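Probable acetyltransferase (PDB 2GE3) probably transfers the acetyl group of acetyl coenzyme A to an acceptor amine, as a member of the GNAT N-acetyltransferase family. Local coordinates at the acetyl coenzyme *a site. Coordinates in Å, arbitrary orientation; residue numbers count along the deposited sequence, not the author numbering.

The acetyl coenzyme *a site. Residues 28, 34-35, 91-93, 98-104, 125-126, 130-133, 135-137, 139. With ACO (acetyl coenzyme *a), chain B.
Acetyl coenzyme A (ACO) lies in the cofactor cleft of a GNAT acetyltransferase, its pantetheine arm running beside strand 86-93 and its pyrophosphate capping the start of helix 102-117. The turn Arg98-Asn99-Lys100-Gly101-Leu102-Gly103 is the family's pyrophosphate-binding loop (Q/R-x-x-G-x-G/A). Backbone NH groups of this loop point at the phosphates: Asn99 N donates almost straight to ACO O5A (2.8 Å, 168° at H), Gly101 N to O2A and Gly103 N to O4A. From the first helical turn, Ala104 N donates to O1A. Gly101 takes a positive phi (91°), easy for glycine, and the lack of a side chain there and at Gly103 lets phosphate oxygens approach the main chain; the helix dipole would favour their negative charge.

Arg98 turns away from the phosphates, its chain extended from CG to NE. Arg98 NE and NH2 both reach Ile93 O at 2.7 Å, NH2 in the carbonyl plane and NE above it, tying the loop to the strand end. One guanidinium face lies under the pantetheine carbon ACO C7P, centrally placed and 3.4 Å from the plane; the ring face of Tyr34 also meets C7P, off-centre toward its rim, so two flat groups brace the same methylene. Ile93 N donates to the pantetheine carbonyl ACO O9P at 2.7 Å, a strand-like pairing.

Asn130, CG anti to the backbone N (chi1 -168°), presents ND2 to the other pantetheine carbonyl, ACO O5P, at 2.9 Å with the acceptor in its amide plane; water 2 joins its OD1 to O5P as well. Arg132 lays CB over the five-membered adenine ring, then bends at chi3 toward the pantetheine, where its modelled approach to OAP is too short to interpret. Lys139 folds at chi2 and chi3, bringing Lys139 NZ into a salt bridge with ACO O9A of the 3'-phosphate, 3.1 Å away.

At the thioester, Tyr137 meets the acetyl carbonyl oxygen at its ring edge, and Tyr137 OH donates to ACO O at 3.2 Å. Such a tyrosine may polarise the carbonyl or protonate the departing thiolate. Leu35 CD2 packs against the sulfur S1P.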
loop_
_atom_site.group_PDB
_atom_site.type_symbol
_atom_site.label_atom_id
_atom_site.label_comp_id
_atom_site.label_asym_id
_atom_site.label_seq_id
_atom_site.Cartn_x
_atom_site.Cartn_y
_atom_site.Cartn_z
ATOM N N VAL A 28 16.806 14.489 -1.590
ATOM C CA VAL A 28 16.800 13.126 -2.117
ATOM C C VAL A 28 15.623 12.840 -3.089
ATOM O O VAL A 28 15.801 12.120 -4.118
ATOM C CB VAL A 28 16.873 12.069 -0.958
ATOM C CG1 VAL A 28 16.764 10.678 -1.448
ATOM C CG2 VAL A 28 18.183 12.263 -0.060
ATOM N N TYR A 34 15.188 7.424 -6.828
ATOM C CA TYR A 34 15.071 6.422 -5.801
ATOM C C TYR A 34 13.726 6.390 -5.094
ATOM O O TYR A 34 13.188 5.340 -4.863
ATOM C CB TYR A 34 16.182 6.631 -4.786
ATOM C CG TYR A 34 17.535 6.930 -5.388
ATOM C CD1 TYR A 34 18.083 8.217 -5.291
ATOM C CD2 TYR A 34 18.285 5.932 -6.047
ATOM C CE1 TYR A 34 19.380 8.513 -5.788
ATOM C CE2 TYR A 34 19.547 6.210 -6.580
ATOM C CZ TYR A 34 20.083 7.505 -6.429
ATOM O OH TYR A 34 21.317 7.826 -6.932
ATOM N N LEU A 35 13.180 7.536 -4.728
ATOM C CA LEU A 35 11.968 7.578 -3.894
ATOM C C LEU A 35 10.697 7.545 -4.716
ATOM O O LEU A 35 10.711 7.912 -5.886
ATOM C CB LEU A 35 12.020 8.893 -3.030
ATOM C CG LEU A 35 13.162 9.006 -2.024
ATOM C CD1 LEU A 35 13.098 10.268 -1.148
ATOM C CD2 LEU A 35 13.276 7.748 -1.192
HETATM N N MSE A 91 13.606 5.380 3.728
HETATM C CA MSE A 91 14.868 5.907 4.165
HETATM C C MSE A 91 15.580 6.561 3.016
HETATM O O MSE A 91 15.297 6.244 1.846
HETATM C CB MSE A 91 15.750 4.798 4.672
HETATM C CG MSE A 91 16.096 3.832 3.605
HETATM SE SE MSE A 91 17.235 2.400 4.539
HETATM C CE MSE A 91 18.509 3.632 5.655
ATOM N N GLY A 92 16.533 7.421 3.372
ATOM C CA GLY A 92 17.265 8.207 2.385
ATOM C C GLY A 92 18.487 8.793 3.035
ATOM O O GLY A 92 18.520 9.054 4.252
ATOM N N ILE A 93 19.503 9.051 2.236
ATOM C CA ILE A 93 20.750 9.612 2.741
ATOM C C ILE A 93 21.237 10.577 1.653
ATOM O O ILE A 93 21.173 10.232 0.472
ATOM C CB ILE A 93 21.799 8.445 3.030
ATOM C CG1 ILE A 93 21.338 7.565 4.199
ATOM C CG2 ILE A 93 23.215 8.976 3.326
ATOM C CD1 ILE A 93 22.299 6.483 4.587
ATOM N N ARG A 98 26.486 8.474 1.385
ATOM C CA ARG A 98 26.179 7.094 0.966
ATOM C C ARG A 98 27.398 6.210 0.911
ATOM O O ARG A 98 28.552 6.677 0.800
ATOM C CB ARG A 98 25.468 7.045 -0.395
ATOM C CG ARG A 98 24.159 7.829 -0.391
ATOM C CD ARG A 98 23.523 8.025 -1.767
ATOM N NE ARG A 98 22.382 8.945 -1.612
ATOM C CZ ARG A 98 21.767 9.606 -2.568
ATOM N NH1 ARG A 98 22.199 9.519 -3.838
ATOM N NH2 ARG A 98 20.764 10.434 -2.232
ATOM N N ASN A 99 27.085 4.913 0.868
ATOM C CA ASN A 99 28.036 3.858 0.661
ATOM C C ASN A 99 29.071 3.814 1.754
ATOM O O ASN A 99 30.171 3.345 1.549
ATOM C CB ASN A 99 28.694 3.960 -0.735
ATOM C CG ASN A 99 29.113 2.568 -1.270
ATOM O OD1 ASN A 99 30.083 2.438 -2.020
ATOM N ND2 ASN A 99 28.415 1.530 -0.831
ATOM N N LYS A 100 28.737 4.254 2.951
ATOM C CA LYS A 100 29.752 4.250 4.008
ATOM C C LYS A 100 29.231 3.495 5.265
ATOM O O LYS A 100 29.732 3.685 6.336
ATOM C CB LYS A 100 30.134 5.702 4.359
ATOM C CG LYS A 100 30.955 6.473 3.246
ATOM C CD LYS A 100 31.268 7.927 3.751
ATOM C CE LYS A 100 31.492 8.915 2.637
ATOM N NZ LYS A 100 30.519 8.730 1.506
ATOM N N GLY A 101 28.188 2.691 5.140
ATOM C CA GLY A 101 27.742 1.892 6.257
ATOM C C GLY A 101 26.691 2.586 7.111
ATOM O O GLY A 101 26.170 2.003 8.096
ATOM N N LEU A 102 26.381 3.819 6.748
ATOM C CA LEU A 102 25.408 4.611 7.489
ATOM C C LEU A 102 23.907 4.135 7.355
ATOM O O LEU A 102 23.123 4.125 8.346
ATOM C CB LEU A 102 25.538 6.082 7.084
ATOM C CG LEU A 102 24.554 7.030 7.768
ATOM C CD1 LEU A 102 24.893 7.070 9.363
ATOM C CD2 LEU A 102 24.712 8.395 7.123
ATOM N N GLY A 103 23.531 3.688 6.172
ATOM C CA GLY A 103 22.206 3.117 5.995
ATOM C C GLY A 103 22.033 1.876 6.829
ATOM O O GLY A 103 20.980 1.656 7.397
ATOM N N ALA A 104 23.069 1.041 6.867
ATOM C CA ALA A 104 23.049 -0.178 7.687
ATOM C C ALA A 104 22.844 0.156 9.124
ATOM O O ALA A 104 21.995 -0.447 9.756
ATOM C CB ALA A 104 24.297 -0.994 7.451
ATOM N N SER A 125 9.136 -1.443 -0.569
ATOM C CA SER A 125 9.175 -1.562 -2.027
ATOM C C SER A 125 10.413 -0.850 -2.534
ATOM O O SER A 125 10.685 0.223 -2.058
ATOM C CB SER A 125 7.956 -0.862 -2.589
ATOM O OG SER A 125 6.900 -1.848 -2.466
ATOM N N VAL A 126 11.147 -1.428 -3.475
ATOM C CA VAL A 126 12.341 -0.825 -4.012
ATOM C C VAL A 126 12.380 -0.941 -5.552
ATOM O O VAL A 126 11.987 -1.981 -6.103
ATOM C CB VAL A 126 13.613 -1.446 -3.315
ATOM C CG1 VAL A 126 13.724 -3.002 -3.588
ATOM C CG2 VAL A 126 14.830 -0.759 -3.689
ATOM N N ASN A 130 17.520 -0.086 -8.391
ATOM C CA ASN A 130 18.231 0.562 -7.290
ATOM C C ASN A 130 19.176 -0.454 -6.624
ATOM O O ASN A 130 18.849 -0.982 -5.555
ATOM C CB ASN A 130 17.228 1.076 -6.268
ATOM C CG ASN A 130 17.852 2.007 -5.228
ATOM O OD1 ASN A 130 19.057 2.067 -5.055
ATOM N ND2 ASN A 130 17.013 2.799 -4.579
ATOM N N ALA A 131 20.296 -0.790 -7.259
ATOM C CA ALA A 131 21.096 -1.978 -6.746
ATOM C C ALA A 131 21.754 -1.761 -5.365
ATOM O O ALA A 131 21.963 -2.718 -4.557
ATOM C CB ALA A 131 22.167 -2.419 -7.857
ATOM N N ARG A 132 22.106 -0.499 -5.072
ATOM C CA ARG A 132 22.642 -0.181 -3.801
ATOM C C ARG A 132 21.627 -0.419 -2.609
ATOM O O ARG A 132 22.035 -0.978 -1.583
ATOM C CB ARG A 132 23.221 1.242 -3.788
ATOM C CG ARG A 132 23.452 1.707 -2.373
ATOM C CD ARG A 132 24.367 2.885 -2.299
ATOM N NE ARG A 132 24.145 3.602 -3.527
ATOM C CZ ARG A 132 23.432 4.678 -3.525
ATOM N NH1 ARG A 132 23.045 5.027 -2.323
ATOM N NH2 ARG A 132 23.184 5.398 -4.595
ATOM N N ALA A 133 20.355 0.032 -2.769
ATOM C CA ALA A 133 19.331 -0.166 -1.762
ATOM C C ALA A 133 19.078 -1.630 -1.683
ATOM O O ALA A 133 19.077 -2.138 -0.588
ATOM C CB ALA A 133 17.950 0.600 -2.070
ATOM N N ALA A 135 21.060 -4.310 -2.293
ATOM C CA ALA A 135 22.187 -4.948 -1.607
ATOM C C ALA A 135 22.196 -4.661 -0.143
ATOM O O ALA A 135 22.546 -5.550 0.649
ATOM C CB ALA A 135 23.549 -4.484 -2.196
ATOM N N LEU A 136 21.858 -3.429 0.240
ATOM C CA LEU A 136 21.755 -3.119 1.680
ATOM C C LEU A 136 20.578 -3.863 2.311
ATOM O O LEU A 136 20.716 -4.447 3.390
ATOM C CB LEU A 136 21.617 -1.602 1.959
ATOM C CG LEU A 136 21.308 -1.272 3.449
ATOM C CD1 LEU A 136 22.463 -1.719 4.296
ATOM C CD2 LEU A 136 20.944 0.176 3.799
ATOM N N TYR A 137 19.423 -3.858 1.672
ATOM C CA TYR A 137 18.300 -4.626 2.243
ATOM C C TYR A 137 18.589 -6.121 2.371
ATOM O O TYR A 137 18.263 -6.713 3.360
ATOM C CB TYR A 137 17.022 -4.423 1.425
ATOM C CG TYR A 137 16.605 -3.007 1.348
ATOM C CD1 TYR A 137 16.829 -2.135 2.427
ATOM C CD2 TYR A 137 16.002 -2.483 0.173
ATOM C CE1 TYR A 137 16.512 -0.724 2.339
ATOM C CE2 TYR A 137 15.588 -1.119 0.098
ATOM C CZ TYR A 137 15.849 -0.251 1.176
ATOM O OH TYR A 137 15.457 1.075 1.092
ATOM N N LYS A 139 21.599 -7.486 2.838
ATOM C CA LYS A 139 22.583 -7.600 3.869
ATOM C C LYS A 139 21.882 -7.543 5.211
ATOM O O LYS A 139 22.182 -8.311 6.079
ATOM C CB LYS A 139 23.567 -6.440 3.752
ATOM C CG LYS A 139 24.607 -6.451 4.760
ATOM C CD LYS A 139 25.083 -5.081 5.131
ATOM C CE LYS A 139 25.477 -4.227 3.908
ATOM N NZ LYS A 139 26.169 -2.957 4.436
HETATM N N1A ACO B . 25.502 -2.324 -6.538
HETATM C C2A ACO B . 25.557 -3.349 -5.688
HETATM N N3A ACO B . 25.871 -3.155 -4.394
HETATM C C4A ACO B . 26.172 -1.917 -3.929
HETATM C C5A ACO B . 26.111 -0.769 -4.786
HETATM C C6A ACO B . 25.757 -1.029 -6.177
HETATM N N6A ACO B . 25.677 0.089 -7.011
HETATM N N7A ACO B . 26.516 0.348 -4.060
HETATM C C8A ACO B . 26.756 -0.031 -2.804
HETATM N N9A ACO B . 26.584 -1.379 -2.749
HETATM C C1B ACO B . 26.715 -2.156 -1.544
HETATM C C2B ACO B . 27.871 -1.789 -0.628
HETATM O O2B ACO B . 28.966 -2.642 -1.027
HETATM C C3B ACO B . 27.181 -2.175 0.689
HETATM O O3B ACO B . 27.102 -3.608 0.759
HETATM P P3B ACO B . 28.227 -4.613 1.406
HETATM O O7A ACO B . 29.518 -4.632 0.594
HETATM O O8A ACO B . 27.423 -5.899 1.201
HETATM O O9A ACO B . 28.565 -4.001 2.725
HETATM C C4B ACO B . 25.717 -1.754 0.549
HETATM O O4B ACO B . 25.469 -1.861 -0.847
HETATM C C5B ACO B . 25.505 -0.272 0.969
HETATM O O5B ACO B . 25.520 -0.211 2.387
HETATM P P1A ACO B . 25.520 1.094 3.217
HETATM O O1A ACO B . 25.051 0.636 4.546
HETATM O O2A ACO B . 26.911 1.590 2.886
HETATM O O3A ACO B . 24.363 1.929 2.443
HETATM P P2A ACO B . 24.058 3.463 2.413
HETATM O O4A ACO B . 24.589 4.303 3.532
HETATM O O5A ACO B . 24.456 3.867 1.019
HETATM O O6A ACO B . 22.418 3.446 2.559
HETATM C CBP ACO B . 20.636 3.743 0.911
HETATM C CCP ACO B . 21.651 2.773 1.539
HETATM C CDP ACO B . 19.974 2.993 -0.292
HETATM C CEP ACO B . 19.587 4.191 1.929
HETATM C CAP ACO B . 21.289 5.109 0.450
HETATM O OAP ACO B . 22.285 4.756 -0.477
HETATM C C9P ACO B . 20.435 6.153 -0.214
HETATM O O9P ACO B . 19.872 7.006 0.470
HETATM N N8P ACO B . 20.321 6.148 -1.557
HETATM C C7P ACO B . 19.386 7.106 -2.192
HETATM C C6P ACO B . 17.950 6.974 -1.728
HETATM C C5P ACO B . 17.348 5.592 -1.663
HETATM O O5P ACO B . 17.595 4.715 -2.486
HETATM N N4P ACO B . 16.460 5.392 -0.679
HETATM C C3P ACO B . 16.060 4.051 -0.300
HETATM C C2P ACO B . 15.244 3.444 -1.415
HETATM S S1P ACO B . 13.683 4.281 -1.549
HETATM C C ACO B . 13.234 2.729 -1.976
HETATM O O ACO B . 13.915 1.823 -1.579
HETATM C CH3 ACO B . 11.940 2.614 -2.742
HETATM O O HOH W 1 26.730 5.450 4.149
HETATM O O HOH W 2 20.134 3.988 -3.749
#